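Local coordinates for Endoglucanase(Endo-1,4-beta-glucanase)protein (Pseudomonas stutzeri, PDB 6R2J), which probably hydrolyses internal beta-1,4-glycosidic bonds of cellulose, as a glycoside hydrolase family 5 endoglucanase, and here holds cellobiose, at residues Asp85-Gln89 with Asn90-Val94; Phe74-Ile77 with Arg78-Lys81; Gly230-Arg233 with Ala234-Phe237. All coordinates share one frame; numbering follows the deposited sequence. Where two conformers were deposited one is given.

Overall arrangement
Three short-range contacts sample the outer helices of a TIM barrel, the fold of family 5 cellulases, in which eight parallel strands line the middle. Contacts 2 and 1 follow one another on helix 74-89: the first lies at its start, the second ends it and turns the chain into strand 93-98, with their centres about 16 Å apart. Contact 3 belongs to helix 229-244, on the opposite side of the chain's centre, about 30 Å from contact 1 and 37 Å from contact 2, centre to centre. It also comes near the sugar: the side chain of R233 lies about 8 Å from a bound glucose unit and meets F213 and Y208 of the glycan pocket.

Contact 1 of 3, residues Asp85-Gln89 with Asn90-Val94; sequences DLAAQ and NGQKV
The carbonyl oxygen A87 O takes a sound bond from Q92 N at 2.9 Å and a weak one from N90 N. One residue along, A88 O receives G91 N at 3.0 Å. These two bonds, the shorter loop within the longer, with G91 at positive phi, make a Schellman motif, a classic way of ending an alpha-helix: the chain wraps back over the last turn and occupies carbonyls that no further helical N-H could reach.

N90 strengthens the closure with its side chain. CG sits anti to the carbonyl carbon (chi1 -78°), which folds the carboxamide back over the helix end, and ND2 meets L86 O at 3.0 Å in a fairly straight bond of 160°. L86 O lies nearly in the amide plane of N90, and it also takes a weak bond from N90 N. With the carboxamide replaced by the methyl of an alanine, L86 O would probably lose its straighter, stronger donor and keep the weak one from the backbone, leaving the helix end less firmly closed. Beyond the turn, Q92 CB lies 3.4 Å from A87 O, and A88 CA makes a CH...O contact of 3.5 Å with Q92 O.

The turn is the alpha-to-beta connection that leads helix 74-89 into strand 93-98. Q92 NE2 and G91 O are bonded to I52 O and R53 NH1. F44 of helix 41-49 packs on L86, A87 and N90, while V94 enters the barrel between strands 54-59 and 136-140, its side chain on I55 and F57.

Contact 2 of 3, residues Phe74-Ile77 with Arg78-Lys81; sequences FDQI and RLLK
F74 meets R78 through the backbone, F74 O taking R78 N at 2.9 Å in an almost straight bond of 169°. It is the first of four i to i+4 backbone bonds and one side-chain pairing that illustrate how a helix start is knitted together.

D75 makes the charged pair. It lies alongside R78, both side chains pointing the same way, and the two form a salt bridge, R78 NE donating to D75 OD1 at 3.3 Å. The carboxylate oxygen lies within the guanidinium plane, yet NE meets OD1 on the anti side and well out of the carboxylate plane, the two flat groups being turned 61° to each other. A bend at chi3 (44°) brings the R78 head back over its own helix, where D75 O sits over one guanidinium face, toward the rim, 3.3 Å from R78 NH2 but at too poor an angle to bond. D75 O is used instead by L79 N at 2.9 Å, with L79 CG packed close against it. An acid at a helix start is also likely to interact favourably with the helix dipole.

Helix 74-89 is one of the outer helices of the barrel, and its inner side begins with Q76. Here the chain bends at chi2; the amide end is claimed by tyrosines outside the segments, OE1 by Y38 OH and NE2 by Y36 OH, while NE2 passes 4.1 Å from L79 CD1. Q76 O takes L80 N at 2.9 Å.

I77 CB points away from 78-81, and the side chain touches L126, R129 and F130 of helix 116-130, while I77 O receives K81 N at 2.8 Å. L80 reaches the same F130, together with V64 of helix 61-64.

Contact 3 of 3, residues Gly230-Arg233 with Ala234-Phe237; sequences GVER and ARPF
V231 and R235 meet at an angle, V231 CG1 lying 3.6 Å from R235 NH2, while E232 runs alongside R235 and points the same way. A bend at chi3 (-44°) carries the R235 guanidinium back over the preceding turn, where V231 O lies over one face, offset toward the rim. The carboxylate of E232 is turned 42° from that guanidinium, but E232 OE2 and R235 NH2 stay 5.5 Å apart, beyond a salt bridge.

R233 is directed elsewhere, its chain extended to a guanidinium that bonds through NH1 to D210 O and Y208 O and makes a cation-pi contact with F213. A234, by contrast, faces L269 and Y272 of helix 260-276.

The backbone keeps A234 N on G230 O and R235 N on V231 O, both at 2.9 Å. P236 then interrupts the series: having no N-H, it sets CD 3.0 Å from E232 O, and the helix kinks as F237 N also misses its bond to the turn before and is left with a weak bond to A234 O. The chemistry therefore suggests a helix held here by backbone N-H...O=C hydrogen bonds, with E232 and R235 likely to attract only at long range.

Contact 1 of 3, residues Asp85-Gln89 with Asn90-Val94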
# COMPACT_ATOMS: atom_id res chain seq x y z
N ASP A 85 -13.46 1.50 10.82
CA ASP A 85 -13.98 1.34 12.18
C ASP A 85 -13.37 0.12 12.85
O ASP A 85 -12.98 0.16 14.03
CB ASP A 85 -15.49 1.16 12.15
CG ASP A 85 -16.24 2.45 11.89
OD1 ASP A 85 -15.68 3.54 12.20
OD2 ASP A 85 -17.38 2.34 11.37
N LEU A 86 -13.36 -1.01 12.14
CA LEU A 86 -12.88 -2.26 12.73
C LEU A 86 -11.38 -2.21 12.96
O LEU A 86 -10.89 -2.68 13.99
CB LEU A 86 -13.27 -3.44 11.82
CG LEU A 86 -14.78 -3.71 11.71
CD1 LEU A 86 -15.02 -4.74 10.65
CD2 LEU A 86 -15.37 -4.15 13.02
N ALA A 87 -10.64 -1.59 12.03
CA ALA A 87 -9.21 -1.37 12.26
C ALA A 87 -8.98 -0.59 13.54
O ALA A 87 -8.21 -1.01 14.42
CB ALA A 87 -8.57 -0.66 11.05
N ALA A 88 -9.68 0.54 13.70
CA ALA A 88 -9.40 1.45 14.82
C ALA A 88 -9.80 0.84 16.16
O ALA A 88 -9.13 1.06 17.19
CB ALA A 88 -10.15 2.77 14.62
N GLN A 89 -10.90 0.09 16.18
CA GLN A 89 -11.28 -0.59 17.41
C GLN A 89 -10.18 -1.55 17.87
O GLN A 89 -10.05 -1.81 19.07
CB GLN A 89 -12.56 -1.38 17.22
CG GLN A 89 -13.81 -0.55 17.09
CD GLN A 89 -15.04 -1.39 16.77
OE1 GLN A 89 -15.90 -0.89 16.11
NE2 GLN A 89 -15.10 -2.65 17.19
N ASN A 90 -9.43 -2.10 16.92
CA ASN A 90 -8.35 -3.03 17.21
C ASN A 90 -7.00 -2.36 17.25
O ASN A 90 -5.98 -3.03 17.05
CB ASN A 90 -8.34 -4.15 16.19
CG ASN A 90 -9.42 -5.18 16.46
OD1 ASN A 90 -9.30 -6.03 17.38
ND2 ASN A 90 -10.49 -5.13 15.65
N GLY A 91 -6.96 -1.05 17.51
CA GLY A 91 -5.70 -0.35 17.65
C GLY A 91 -4.86 -0.26 16.41
O GLY A 91 -3.65 -0.06 16.52
N GLN A 92 -5.48 -0.37 15.23
CA GLN A 92 -4.80 -0.30 13.94
C GLN A 92 -5.16 0.99 13.18
O GLN A 92 -6.19 1.62 13.41
CB GLN A 92 -5.16 -1.52 13.06
CG GLN A 92 -4.63 -2.84 13.57
CD GLN A 92 -5.46 -4.04 13.18
OE1 GLN A 92 -6.66 -3.96 12.89
NE2 GLN A 92 -4.82 -5.19 13.19
N LYS A 93 -4.29 1.36 12.24
CA LYS A 93 -4.54 2.49 11.35
C LYS A 93 -4.32 2.03 9.91
O LYS A 93 -3.46 1.19 9.63
CB LYS A 93 -3.70 3.71 11.72
CG LYS A 93 -3.96 4.19 13.16
CD LYS A 93 -3.24 5.51 13.47
CE LYS A 93 -3.44 5.91 14.93
NZ LYS A 93 -2.64 7.10 15.37
N VAL A 94 -5.13 2.57 9.01
CA VAL A 94 -5.28 2.02 7.67
C VAL A 94 -4.82 3.02 6.63
O VAL A 94 -5.12 4.22 6.71
CB VAL A 94 -6.76 1.62 7.43
CG1 VAL A 94 -6.97 1.15 6.00
CG2 VAL A 94 -7.19 0.57 8.47

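Contact 2 of 3, residues Phe74-Ile77 with Arg78-Lys81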
# COMPACT_ATOMS: atom_id res chain seq x y z
N PHE A 74 -22.84 5.02 -1.98
CA PHE A 74 -23.08 5.03 -0.54
C PHE A 74 -22.65 3.72 0.12
O PHE A 74 -21.98 3.72 1.15
CB PHE A 74 -24.57 5.29 -0.33
CG PHE A 74 -25.00 5.43 1.09
CD1 PHE A 74 -24.86 6.64 1.77
CD2 PHE A 74 -25.56 4.34 1.77
CE1 PHE A 74 -25.26 6.76 3.09
CE2 PHE A 74 -25.94 4.45 3.09
CZ PHE A 74 -25.82 5.67 3.75
N ASP A 75 -23.04 2.59 -0.46
CA ASP A 75 -22.70 1.32 0.19
C ASP A 75 -21.19 1.06 0.19
O ASP A 75 -20.68 0.42 1.10
CB ASP A 75 -23.41 0.15 -0.51
CG ASP A 75 -24.90 0.07 -0.21
OD1 ASP A 75 -25.32 0.49 0.88
OD2 ASP A 75 -25.66 -0.43 -1.09
N GLN A 76 -20.48 1.46 -0.87
CA GLN A 76 -19.04 1.24 -0.91
C GLN A 76 -18.35 2.10 0.13
O GLN A 76 -17.47 1.63 0.87
CB GLN A 76 -18.52 1.49 -2.33
CG GLN A 76 -17.07 1.04 -2.57
CD GLN A 76 -16.87 -0.47 -2.84
OE1 GLN A 76 -15.75 -0.97 -2.76
NE2 GLN A 76 -17.97 -1.19 -3.14
N ILE A 77 -18.80 3.35 0.25
CA ILE A 77 -18.27 4.21 1.31
C ILE A 77 -18.53 3.59 2.69
O ILE A 77 -17.65 3.56 3.55
CB ILE A 77 -18.86 5.64 1.21
CG1 ILE A 77 -18.58 6.30 -0.15
CG2 ILE A 77 -18.32 6.54 2.33
CD1 ILE A 77 -17.12 6.58 -0.40
N ARG A 78 -19.77 3.14 2.92
CA ARG A 78 -20.13 2.45 4.16
C ARG A 78 -19.22 1.25 4.40
O ARG A 78 -18.78 1.00 5.53
CB ARG A 78 -21.64 2.09 4.07
CG ARG A 78 -22.28 1.34 5.26
CD ARG A 78 -23.65 0.62 4.90
NE ARG A 78 -23.59 -0.10 3.61
CZ ARG A 78 -22.89 -1.22 3.38
NH1 ARG A 78 -22.20 -1.80 4.36
NH2 ARG A 78 -22.90 -1.76 2.16
N LEU A 79 -18.86 0.53 3.34
CA LEU A 79 -17.98 -0.63 3.50
C LEU A 79 -16.57 -0.20 3.88
O LEU A 79 -15.92 -0.86 4.70
CB LEU A 79 -17.97 -1.42 2.20
CG LEU A 79 -19.17 -2.32 1.90
CD1 LEU A 79 -19.20 -2.67 0.43
CD2 LEU A 79 -19.07 -3.55 2.81
N LEU A 80 -16.09 0.90 3.31
CA LEU A 80 -14.79 1.42 3.69
C LEU A 80 -14.81 1.99 5.11
O LEU A 80 -13.85 1.83 5.87
CB LEU A 80 -14.37 2.48 2.68
CG LEU A 80 -13.93 2.00 1.30
CD1 LEU A 80 -13.80 3.15 0.29
CD2 LEU A 80 -12.63 1.29 1.45
N LYS A 81 -15.91 2.65 5.49
CA LYS A 81 -16.02 3.17 6.86
C LYS A 81 -15.97 2.04 7.89
O LYS A 81 -15.33 2.16 8.95
CB LYS A 81 -17.32 3.93 6.98
CG LYS A 81 -17.77 4.11 8.42
CD LYS A 81 -16.86 5.11 9.17
CE LYS A 81 -17.56 6.47 9.40
NZ LYS A 81 -16.93 7.21 10.53

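Contact 3 of 3, residues Gly230-Arg233 with Ala234-Phe237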
# COMPACT_ATOMS: atom_id res chain seq x y z
N GLY A 230 16.40 -8.65 -1.86
CA GLY A 230 15.48 -7.69 -1.30
C GLY A 230 16.19 -6.42 -0.88
O GLY A 230 15.72 -5.32 -1.14
N VAL A 231 17.36 -6.56 -0.24
CA VAL A 231 18.11 -5.37 0.15
C VAL A 231 18.63 -4.61 -1.08
O VAL A 231 18.64 -3.37 -1.11
CB VAL A 231 19.25 -5.73 1.11
CG1 VAL A 231 20.07 -4.46 1.37
CG2 VAL A 231 18.74 -6.37 2.39
N GLU A 232 19.07 -5.35 -2.09
CA GLU A 232 19.57 -4.73 -3.30
C GLU A 232 18.48 -3.98 -4.04
O GLU A 232 18.75 -2.93 -4.63
CB GLU A 232 20.19 -5.80 -4.18
CG GLU A 232 21.44 -6.43 -3.59
CD GLU A 232 21.78 -7.79 -4.23
OE1 GLU A 232 21.24 -8.12 -5.33
OE2 GLU A 232 22.63 -8.52 -3.63
N ARG A 233 17.24 -4.49 -4.04
CA ARG A 233 16.13 -3.81 -4.69
C ARG A 233 15.55 -2.71 -3.82
O ARG A 233 14.95 -1.77 -4.35
CB ARG A 233 15.08 -4.85 -5.14
CG ARG A 233 15.61 -5.74 -6.27
CD ARG A 233 14.61 -6.74 -6.81
NE ARG A 233 15.22 -7.53 -7.88
CZ ARG A 233 14.64 -8.57 -8.49
NH1 ARG A 233 13.44 -8.96 -8.14
NH2 ARG A 233 15.26 -9.21 -9.46
N ALA A 234 15.76 -2.75 -2.51
CA ALA A 234 15.29 -1.64 -1.69
C ALA A 234 16.25 -0.45 -1.75
O ALA A 234 15.81 0.71 -1.75
CB ALA A 234 15.13 -2.10 -0.24
N ARG A 235 17.55 -0.73 -1.81
CA ARG A 235 18.56 0.31 -1.59
C ARG A 235 18.46 1.48 -2.57
O ARG A 235 18.60 2.63 -2.13
CB ARG A 235 19.95 -0.34 -1.61
CG ARG A 235 21.12 0.60 -1.45
CD ARG A 235 22.44 -0.15 -1.66
NE ARG A 235 22.51 -1.45 -0.98
CZ ARG A 235 22.72 -2.62 -1.60
NH1 ARG A 235 22.86 -2.68 -2.93
NH2 ARG A 235 22.80 -3.75 -0.88
N PRO A 236 18.27 1.26 -3.87
CA PRO A 236 18.11 2.40 -4.76
C PRO A 236 17.08 3.40 -4.25
O PRO A 236 17.31 4.61 -4.31
CB PRO A 236 17.66 1.72 -6.06
CG PRO A 236 18.28 0.35 -5.99
CD PRO A 236 18.10 -0.02 -4.57
N PHE A 237 15.95 2.87 -3.74
CA PHE A 237 14.80 3.67 -3.30
C PHE A 237 15.12 4.42 -2.02
O PHE A 237 14.91 5.64 -1.94
CB PHE A 237 13.60 2.69 -3.12
CG PHE A 237 12.35 3.33 -2.59
CD1 PHE A 237 11.85 4.50 -3.15
CD2 PHE A 237 11.67 2.76 -1.52
CE1 PHE A 237 10.71 5.09 -2.62
CE2 PHE A 237 10.55 3.35 -0.98
CZ PHE A 237 10.06 4.51 -1.53